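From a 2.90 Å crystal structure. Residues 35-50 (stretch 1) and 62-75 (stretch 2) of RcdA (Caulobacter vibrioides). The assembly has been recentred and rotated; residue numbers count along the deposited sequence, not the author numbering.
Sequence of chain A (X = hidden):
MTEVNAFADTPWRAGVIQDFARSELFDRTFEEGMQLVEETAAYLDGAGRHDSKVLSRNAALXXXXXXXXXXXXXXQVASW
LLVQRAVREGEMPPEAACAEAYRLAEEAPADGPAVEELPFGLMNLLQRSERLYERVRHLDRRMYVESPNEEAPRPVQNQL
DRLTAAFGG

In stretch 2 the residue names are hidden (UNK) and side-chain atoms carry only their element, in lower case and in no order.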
# COMPACT_ATOMS: atom_id res chain seq x y z
N GLN A 35 11.58 3.54 10.53
CA GLN A 35 13.03 3.59 10.73
C GLN A 35 13.76 2.59 9.82
O GLN A 35 14.84 2.87 9.29
CB GLN A 35 13.38 3.33 12.19
CG GLN A 35 14.86 3.51 12.48
CD GLN A 35 15.23 3.28 13.90
OE1 GLN A 35 16.28 2.71 14.19
NE2 GLN A 35 14.38 3.73 14.81
N LEU A 36 13.12 1.44 9.62
CA LEU A 36 13.68 0.41 8.77
C LEU A 36 13.75 0.87 7.31
O LEU A 36 14.74 0.63 6.63
CB LEU A 36 12.88 -0.89 8.88
CG LEU A 36 13.73 -2.16 8.92
CD1 LEU A 36 12.90 -3.29 9.49
CD2 LEU A 36 14.29 -2.53 7.55
N VAL A 37 12.70 1.55 6.88
CA VAL A 37 12.61 2.08 5.54
C VAL A 37 13.65 3.19 5.34
O VAL A 37 14.25 3.28 4.26
CB VAL A 37 11.19 2.60 5.25
CG1 VAL A 37 11.15 3.42 3.97
CG2 VAL A 37 10.21 1.42 5.16
N GLU A 38 13.87 4.00 6.37
CA GLU A 38 14.84 5.08 6.26
C GLU A 38 16.27 4.54 6.21
O GLU A 38 17.09 5.04 5.44
CB GLU A 38 14.70 6.11 7.39
CG GLU A 38 15.39 7.42 7.05
CD GLU A 38 15.20 8.47 8.11
OE1 GLU A 38 15.28 8.11 9.31
OE2 GLU A 38 14.98 9.65 7.75
N GLU A 39 16.54 3.50 6.99
CA GLU A 39 17.87 2.89 7.00
C GLU A 39 18.16 2.08 5.73
O GLU A 39 19.32 1.91 5.34
CB GLU A 39 18.06 2.02 8.25
CG GLU A 39 18.17 2.78 9.55
CD GLU A 39 18.53 1.87 10.72
OE1 GLU A 39 17.83 1.93 11.76
OE2 GLU A 39 19.49 1.07 10.59
N THR A 40 17.10 1.59 5.09
CA THR A 40 17.24 0.77 3.90
C THR A 40 17.63 1.63 2.70
O THR A 40 18.57 1.31 1.98
CB THR A 40 15.94 0.02 3.63
OG1 THR A 40 15.72 -0.89 4.70
CG2 THR A 40 16.03 -0.76 2.32
N ALA A 41 16.90 2.73 2.50
CA ALA A 41 17.17 3.63 1.39
C ALA A 41 18.52 4.32 1.56
O ALA A 41 19.17 4.63 0.58
CB ALA A 41 16.06 4.67 1.28
N ALA A 42 18.94 4.53 2.80
CA ALA A 42 20.25 5.11 3.09
C ALA A 42 21.39 4.11 2.80
O ALA A 42 22.48 4.50 2.37
CB ALA A 42 20.32 5.59 4.54
N TYR A 43 21.10 2.83 3.01
CA TYR A 43 22.05 1.77 2.76
C TYR A 43 22.17 1.46 1.27
O TYR A 43 23.26 1.43 0.72
CB TYR A 43 21.68 0.52 3.56
CG TYR A 43 22.55 -0.68 3.26
CD1 TYR A 43 23.83 -0.78 3.79
CD2 TYR A 43 22.10 -1.72 2.45
CE1 TYR A 43 24.64 -1.88 3.52
CE2 TYR A 43 22.90 -2.82 2.17
CZ TYR A 43 24.17 -2.90 2.72
OH TYR A 43 24.97 -3.98 2.43
N LEU A 44 21.03 1.22 0.63
CA LEU A 44 21.01 0.84 -0.77
C LEU A 44 21.55 1.91 -1.70
O LEU A 44 22.11 1.59 -2.75
CB LEU A 44 19.59 0.44 -1.21
CG LEU A 44 18.95 -0.79 -0.57
CD1 LEU A 44 17.58 -0.97 -1.11
CD2 LEU A 44 19.77 -2.05 -0.80
N ASP A 45 21.40 3.17 -1.30
CA ASP A 45 21.92 4.27 -2.12
C ASP A 45 23.28 4.75 -1.62
O ASP A 45 23.88 5.66 -2.20
CB ASP A 45 20.95 5.45 -2.16
CG ASP A 45 19.56 5.06 -2.60
OD1 ASP A 45 19.43 4.08 -3.37
OD2 ASP A 45 18.59 5.72 -2.18
N GLY A 46 23.76 4.14 -0.54
CA GLY A 46 25.02 4.55 0.07
C GLY A 46 26.05 3.44 0.14
O GLY A 46 26.69 3.12 -0.86
N ALA A 47 26.19 2.85 1.32
CA ALA A 47 27.16 1.78 1.56
C ALA A 47 26.87 0.51 0.75
O ALA A 47 27.80 -0.15 0.28
CB ALA A 47 27.22 1.46 3.03
N GLY A 48 25.59 0.17 0.59
CA GLY A 48 25.18 -1.01 -0.16
C GLY A 48 25.69 -1.04 -1.59
O GLY A 48 26.02 -2.10 -2.11
N ARG A 49 25.73 0.13 -2.22
CA ARG A 49 26.28 0.26 -3.56
C ARG A 49 27.73 -0.21 -3.63
O ARG A 49 28.09 -0.98 -4.52
CB ARG A 49 26.22 1.71 -4.01
CG ARG A 49 24.89 2.14 -4.58
CD ARG A 49 24.91 3.64 -4.74
NE ARG A 49 23.96 4.14 -5.72
CZ ARG A 49 24.30 4.69 -6.88
NH1 ARG A 49 25.58 4.82 -7.22
NH2 ARG A 49 23.36 5.12 -7.70
N HIS A 50 28.55 0.26 -2.69
CA HIS A 50 29.97 -0.07 -2.65
C HIS A 50 30.23 -1.48 -2.12
O HIS A 50 31.24 -2.10 -2.43
CB HIS A 50 30.72 0.94 -1.78
CG HIS A 50 30.65 2.35 -2.29
ND1 HIS A 50 29.53 3.15 -2.12
CD2 HIS A 50 31.55 3.11 -2.95
CE1 HIS A 50 29.75 4.33 -2.66
NE2 HIS A 50 30.97 4.33 -3.18
N UNK A 62 22.59 -12.14 -6.47
CA UNK A 62 21.88 -12.48 -5.25
C UNK A 62 21.52 -11.24 -4.47
O UNK A 62 20.45 -11.15 -3.88
N UNK A 63 22.43 -10.26 -4.48
CA UNK A 63 22.20 -8.98 -3.84
C UNK A 63 21.09 -8.23 -4.56
O UNK A 63 20.27 -7.57 -3.93
c UNK A 63 22.81 -4.41 -3.69
c UNK A 63 22.95 -5.70 -4.15
c UNK A 63 23.59 -6.42 -1.98
c UNK A 63 23.06 -4.12 -2.37
o UNK A 63 22.91 -2.82 -1.93
c UNK A 63 23.34 -6.73 -3.31
c UNK A 63 23.49 -8.15 -3.84
c UNK A 63 23.45 -5.13 -1.49
N UNK A 64 21.07 -8.35 -5.88
CA UNK A 64 20.09 -7.68 -6.73
C UNK A 64 18.67 -8.12 -6.41
O UNK A 64 17.82 -7.28 -6.15
c UNK A 64 20.41 -7.91 -8.20
N UNK A 65 18.44 -9.43 -6.39
CA UNK A 65 17.09 -9.95 -6.17
C UNK A 65 16.65 -9.83 -4.71
O UNK A 65 15.46 -9.62 -4.44
o UNK A 65 17.93 -12.22 -5.99
c UNK A 65 16.96 -11.41 -6.64
c UNK A 65 17.15 -11.51 -8.16
N UNK A 66 17.60 -9.92 -3.78
CA UNK A 66 17.29 -9.77 -2.36
C UNK A 66 17.06 -8.33 -1.93
O UNK A 66 16.41 -8.08 -0.91
c UNK A 66 18.38 -10.41 -1.50
c UNK A 66 18.38 -11.92 -1.53
o UNK A 66 16.09 -12.13 -0.96
c UNK A 66 17.25 -12.50 -0.70
o UNK A 66 17.51 -13.29 0.22
N UNK A 67 17.59 -7.39 -2.71
CA UNK A 67 17.31 -5.98 -2.52
C UNK A 67 15.87 -5.69 -2.90
O UNK A 67 15.20 -4.89 -2.25
c UNK A 67 18.27 -5.12 -3.33
o UNK A 67 19.59 -5.25 -2.84
N UNK A 68 15.38 -6.37 -3.95
CA UNK A 68 14.01 -6.19 -4.43
C UNK A 68 13.02 -6.71 -3.40
O UNK A 68 11.99 -6.08 -3.14
s UNK A 68 14.68 -4.95 -7.51
c UNK A 68 14.71 -6.64 -6.89
c UNK A 68 15.71 -5.14 -8.96
c UNK A 68 13.76 -6.94 -5.74
N UNK A 69 13.36 -7.86 -2.81
CA UNK A 69 12.50 -8.52 -1.84
C UNK A 69 12.38 -7.67 -0.58
O UNK A 69 11.31 -7.56 0.00
c UNK A 69 12.58 -12.03 -0.14
c UNK A 69 13.02 -9.91 -1.49
c UNK A 69 13.10 -13.65 -1.94
n UNK A 69 13.48 -12.74 -1.05
c UNK A 69 11.98 -10.77 -0.75
n UNK A 69 11.82 -14.00 -2.05
n UNK A 69 14.01 -14.21 -2.73
N UNK A 70 13.49 -7.05 -0.20
CA UNK A 70 13.55 -6.17 0.95
C UNK A 70 12.65 -4.93 0.77
O UNK A 70 11.87 -4.59 1.66
c UNK A 70 15.33 -4.84 2.35
c UNK A 70 16.79 -4.42 2.31
c UNK A 70 15.00 -5.76 1.19
c UNK A 70 14.99 -5.54 3.65
N UNK A 71 12.75 -4.28 -0.39
CA UNK A 71 12.02 -3.04 -0.63
C UNK A 71 10.54 -3.30 -0.86
O UNK A 71 9.70 -2.50 -0.44
o UNK A 71 12.64 -3.08 -2.96
c UNK A 71 13.97 -1.75 -1.53
c UNK A 71 12.58 -2.24 -1.82
N UNK A 72 10.23 -4.43 -1.48
CA UNK A 72 8.85 -4.85 -1.66
C UNK A 72 8.22 -5.19 -0.32
O UNK A 72 7.13 -4.71 -0.03
c UNK A 72 7.28 -6.34 -2.91
c UNK A 72 8.74 -6.05 -2.61
o UNK A 72 9.44 -5.77 -3.83
N UNK A 73 8.92 -5.95 0.52
CA UNK A 73 8.42 -6.32 1.84
C UNK A 73 8.13 -5.07 2.67
O UNK A 73 7.11 -4.99 3.35
c UNK A 73 9.41 -7.22 2.57
n UNK A 73 12.44 -10.04 4.38
c UNK A 73 8.96 -7.71 3.94
n UNK A 73 11.41 -11.66 3.11
c UNK A 73 11.34 -10.53 3.80
c UNK A 73 10.02 -8.60 4.60
n UNK A 73 10.19 -9.86 3.89
N UNK A 74 9.02 -4.08 2.58
CA UNK A 74 8.87 -2.84 3.34
C UNK A 74 7.74 -1.98 2.79
O UNK A 74 7.10 -1.24 3.53
c UNK A 74 11.08 -2.33 5.65
c UNK A 74 12.59 -1.79 3.74
c UNK A 74 10.17 -2.04 3.31
c UNK A 74 11.34 -2.53 4.16
N UNK A 75 7.50 -2.08 1.48
CA UNK A 75 6.40 -1.38 0.84
C UNK A 75 5.06 -1.83 1.41
O UNK A 75 4.22 -0.99 1.70
c UNK A 75 5.38 -0.80 -1.47
s UNK A 75 3.78 -1.62 -1.58
c UNK A 75 4.11 -2.95 -2.75
c UNK A 75 6.43 -1.58 -0.67

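Position 62 carries no side-chain atoms at all, not even a CB, and touches nothing on stretch 1; it is Gly62. At position 63 one carbon leads to a six-carbon ring bearing one oxygen, the composition of a tyrosine. That oxygen lies 3.4 Å from Leu44 CD2 and 3.2 Å from Gly48 O, and Tyr43 CE2 sits at the ring's edge, near its plane. This is Tyr63, with chi1 t (175°).

Position 64 has a single carbon and no partner across the interface: Ala64. Position 65 has one carbon carrying an oxygen and a carbon, the beta-branched pattern of Thr65, out of reach of stretch 1. Position 66 shows three carbons, the third carrying two oxygens. A carboxylate one methylene longer than aspartate's identifies Glu66, which is buried but has no contact with stretch 1.

At position 67 one carbon bears one oxygen, and that oxygen is 3.8 Å from Leu44 CD2. The residue is Ser67; its OG donates to Tyr63 O at 2.7 Å, so the hydroxyl is satisfied within its own helix. Position 68 is an unbranched run of two carbons, sulfur and a terminal carbon. The thioether defines Met68, whose CA-to-CB bond points away from stretch 1.

Position 69 has three carbons, a nitrogen, and a carbon carrying two more nitrogens. This guanidinium belongs to Arg69, and its NE forms a salt bridge with Glu66 OE1 at 2.7 Å, the N-H...acceptor angle being 179°.

Four carbons forked at the second occupy position 70, with CB pointing toward stretch 1 and one terminal carbon 3.7 Å from Thr40 CG2: Leu70. Position 71 repeats the carbon-with-oxygen-and-carbon pattern, and its terminal carbon is 3.7 Å from Leu44 CD1. It is Thr71, with chi1 p. Position 72 has the same composition but no contact across; Thr72 OG1 donates to Met68 O at 2.7 Å.

Position 73 again ends in a carbon with two nitrogens beyond a chain nitrogen, hence Arg73, which does not reach stretch 1. Position 74 has four carbons forked at the second. One fork tip is 3.7 Å from Leu36 CD2 and 3.9 Å from Val37 CG2, while the other is 3.4 Å from Thr40 OG1; this is Leu74. Position 75, two carbons, sulfur and a carbon, is Met75, whose CA-to-CB bond points away from stretch 1; its side chain stays 7.6 Å or more from it.

The axes of helices 35-44 and 62-75 run nearly antiparallel (152°) and approach to 10.5 Å. The CA register widens from Val37-Leu74 (CA to CA 6.6 Å) to Gly48-Tyr63 (CA to CA 9.3 Å), so the backbones diverge toward the tyrosine end. There the long Tyr63 side chain spans the gap, and Gly48 leaves it room: an ideal CB on that glycine would lie 2.6 Å from Tyr63 OH. At the closer end Leu74 packs against Leu36, Val37 and Thr40. Of the 454 Å² buried, Leu74 accounts for 87 Å², Tyr63 for 75 Å² and Leu44 for 67 Å². The contact is chiefly apolar packing.

Stretch 2 (62-75) GYATESMRLTTRLM
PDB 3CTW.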